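Stress-induced protein 1 (Caenorhabditis elegans, PDB 4YE0) acts as a small heat shock chaperone with pH-regulated activity, probably by binding unfolded proteins, and is represented here by a fragment holding its alpha-crystallin domain. Local coordinates at the interface of chains A and B. Numbering follows the deposited sequence. Chains: chain A/B, Stress-induced protein 1.

Contact 1: the interface of chains A and B. Residues chain A 50-52; chain B 56-58.
Antiparallel strand pairing across a two-fold axis joins the chains here, A:Phe50 to A:Lys52 running against B:Gln58 to B:Thr56 and extending the sheet of one subunit into the other. It is the edge-strand dimer interface typical of metazoan alpha-crystallin domains. The backbone sets the register: the amide N of B:Gln58 gives a nearly straight hydrogen bond to the carbonyl O of A:Phe50 (2.8 Å, 174° at the hydrogen). A:Phe50 N answers with a more bent bond to B:Gln58 O. Two residues along, B:Thr56 N donates to A:Lys52 O at 2.9 Å, while the return bond from A:Lys52 N is weak.

Side chains alternate between the two sides of the paired strands. On one side the ring of A:Phe50 spans two residues of chain B. Its CG sits between the backbone N and the carbonyl carbon (chi1 79°), and this turn carries the ring over the neighbouring strand. There CZ meets the methyl CG2 of B:Thr56 at 3.8 Å, while CE2 lies 3.9 Å from CB of B:Gln58. The amide of B:Gln58 is turned steeply against the ring, so the two do not stack. Within chain A, CB of A:Lys52 lies in the ring plane at its edge.

On the opposite side B:Arg57 reaches across to A:Ser51. The hydroxyl OG sits over one face of the guanidinium, towards the rim, with NH2 at 3.1 Å; from that position a hydrogen bond could hardly be straight. An alanine at B:Arg57 would remove this cover and probably leave the A:Ser51 hydroxyl without its charged neighbour, with a gap beside the paired strands. The serine adds an apolar touch, its CB lying 3.6 Å from CZ of B:Arg57.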
# COMPACT_ATOMS: atom_id res chain seq x y z
N PHE A 50 -8.02 11.90 -6.62
CA PHE A 50 -6.64 11.71 -6.17
C PHE A 50 -6.34 10.29 -5.70
O PHE A 50 -7.24 9.48 -5.50
CB PHE A 50 -6.28 12.73 -5.07
CG PHE A 50 -6.79 12.37 -3.71
CD1 PHE A 50 -6.05 11.54 -2.87
CD2 PHE A 50 -8.00 12.88 -3.25
CE1 PHE A 50 -6.52 11.21 -1.61
CE2 PHE A 50 -8.47 12.56 -1.99
CZ PHE A 50 -7.73 11.72 -1.17
N SER A 51 -5.05 10.01 -5.54
CA SER A 51 -4.56 8.72 -5.09
C SER A 51 -3.53 8.90 -3.98
O SER A 51 -2.71 9.82 -4.01
CB SER A 51 -3.93 7.95 -6.24
OG SER A 51 -3.34 6.75 -5.78
N LYS A 52 -3.58 8.00 -3.00
CA LYS A 52 -2.78 8.13 -1.80
C LYS A 52 -2.48 6.72 -1.28
O LYS A 52 -3.38 5.90 -1.17
CB LYS A 52 -3.57 8.96 -0.78
CG LYS A 52 -2.93 9.17 0.58
CD LYS A 52 -3.91 9.91 1.49
CE LYS A 52 -3.55 9.80 2.97
NZ LYS A 52 -2.79 10.99 3.46
N THR B 56 -6.01 5.64 -0.03
CA THR B 56 -7.25 6.34 -0.32
C THR B 56 -7.22 6.69 -1.79
O THR B 56 -6.26 7.28 -2.28
CB THR B 56 -7.37 7.64 0.50
OG1 THR B 56 -7.29 7.34 1.90
CG2 THR B 56 -8.69 8.35 0.22
N ARG B 57 -8.26 6.29 -2.52
CA ARG B 57 -8.39 6.65 -3.92
C ARG B 57 -9.76 7.25 -4.17
O ARG B 57 -10.79 6.64 -3.86
CB ARG B 57 -8.14 5.46 -4.83
CG ARG B 57 -7.86 5.88 -6.26
CD ARG B 57 -7.25 4.76 -7.10
NE ARG B 57 -6.10 5.25 -7.85
CZ ARG B 57 -4.85 4.76 -7.77
NH1 ARG B 57 -4.55 3.74 -6.97
NH2 ARG B 57 -3.90 5.30 -8.51
N GLN B 58 -9.76 8.44 -4.75
CA GLN B 58 -10.98 9.20 -4.93
C GLN B 58 -11.13 9.60 -6.38
O GLN B 58 -10.14 9.98 -7.02
CB GLN B 58 -10.94 10.44 -4.05
CG GLN B 58 -12.19 11.30 -4.13
CD GLN B 58 -12.22 12.37 -3.06
OE1 GLN B 58 -12.56 12.09 -1.91
NE2 GLN B 58 -11.88 13.59 -3.44

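Contact 2: the interface of chains A and B. Residues chain A 56-58; chain B 50-51, 53.
The strands of A:Gln58 and B:Phe50 pair antiparallel, with A:Gln58 N donating a hydrogen bond to B:Phe50 O at 2.9 Å, B:Phe50 N returning a weak one to A:Gln58 O, and A:Arg57 and B:Ser51 forming the next bridge, which fixes which side chains face each other.

The phenyl ring of B:Phe50 leans on A:Gln58. The glutamine chain is extended beyond CG, and this stretch lays its amide alongside the CD2-CE2 side of the ring, CD coming to 3.7 Å from CE2. Amide and ring planes stand 71° apart, so the carboxamide meets the ring steeply and not face to face. At the far end of the ring, CZ lies 4.0 Å from the methyl CG2 of A:Thr56, a light contact. The aromatic group thus bridges two residues on the same side of the partner strand.

Across the other side, A:Arg57 turns twice, at chi2 (81°) and chi3, and presents one face of its guanidinium to the hydroxyl OG of B:Ser51. This OG lies 3.1 Å from NH2, above the guanidinium plane and near its rim, a polar contact with poor aim for a straight bond. The serine methylene packs there too, with CB 3.3 Å from NH2. A second arginine, B:Arg53, hides little surface here but probably adds some like-charge strain: its NH2 stands 4.3 Å from NH1 of A:Arg57.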
# COMPACT_ATOMS: atom_id res chain seq x y z
N THR A 56 3.84 1.62 6.96
CA THR A 56 4.83 1.76 8.00
C THR A 56 5.13 0.36 8.52
O THR A 56 4.23 -0.36 8.94
CB THR A 56 4.33 2.66 9.14
OG1 THR A 56 3.86 3.89 8.59
CG2 THR A 56 5.45 2.95 10.14
N ARG A 57 6.40 -0.03 8.46
CA ARG A 57 6.85 -1.31 8.97
C ARG A 57 7.88 -1.03 10.04
O ARG A 57 8.81 -0.25 9.83
CB ARG A 57 7.46 -2.15 7.85
CG ARG A 57 8.02 -3.50 8.29
CD ARG A 57 6.94 -4.56 8.43
NE ARG A 57 6.21 -4.79 7.18
CZ ARG A 57 5.25 -5.69 7.02
NH1 ARG A 57 4.63 -5.81 5.85
NH2 ARG A 57 4.89 -6.49 8.03
N GLN A 58 7.72 -1.67 11.19
CA GLN A 58 8.62 -1.44 12.31
C GLN A 58 8.99 -2.76 12.97
O GLN A 58 8.14 -3.63 13.14
CB GLN A 58 7.97 -0.50 13.31
CG GLN A 58 8.83 -0.14 14.50
CD GLN A 58 8.17 0.90 15.38
OE1 GLN A 58 8.07 2.07 15.00
NE2 GLN A 58 7.71 0.49 16.55
N PHE B 50 5.50 -3.38 14.56
CA PHE B 50 4.17 -3.47 13.96
C PHE B 50 4.17 -3.25 12.45
O PHE B 50 5.20 -2.93 11.84
CB PHE B 50 3.22 -2.48 14.65
CG PHE B 50 3.45 -1.04 14.28
CD1 PHE B 50 2.73 -0.47 13.23
CD2 PHE B 50 4.34 -0.25 14.98
CE1 PHE B 50 2.92 0.86 12.88
CE2 PHE B 50 4.54 1.08 14.64
CZ PHE B 50 3.83 1.63 13.59
N SER B 51 3.00 -3.44 11.85
CA SER B 51 2.82 -3.23 10.42
C SER B 51 1.54 -2.45 10.15
O SER B 51 0.53 -2.63 10.83
CB SER B 51 2.78 -4.56 9.68
OG SER B 51 2.64 -4.33 8.29
N ARG B 53 -0.67 -0.62 6.68
CA ARG B 53 -0.86 -0.28 5.26
C ARG B 53 -2.12 0.54 5.10
O ARG B 53 -3.08 0.39 5.87
CB ARG B 53 -1.00 -1.54 4.41
CG ARG B 53 0.31 -2.19 4.05
CD ARG B 53 0.12 -3.25 2.98
NE ARG B 53 -0.87 -4.27 3.35
CZ ARG B 53 -0.67 -5.22 4.27
NH1 ARG B 53 -1.63 -6.10 4.52
NH2 ARG B 53 0.47 -5.29 4.95

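Contact 1 and contact 2 are largely two-fold related patches of one interface, their C-alpha centres about 20 Å apart. Both draw on the same long strand, 49-60 in chain A and 50-60 in chain B: A:Phe50 to A:Lys52 serve contact 1 and A:Thr56 to A:Gln58 serve contact 2, with the roles exchanged in chain B, where B:Arg53 also approaches contact 2. Each strand thus serves at both ends, which probably helps hold the dimer in register. The arginines reach equivalent serines by different routes, chi2 being extended in contact 1 and bent in contact 2, so side chains vary while the strand register is kept.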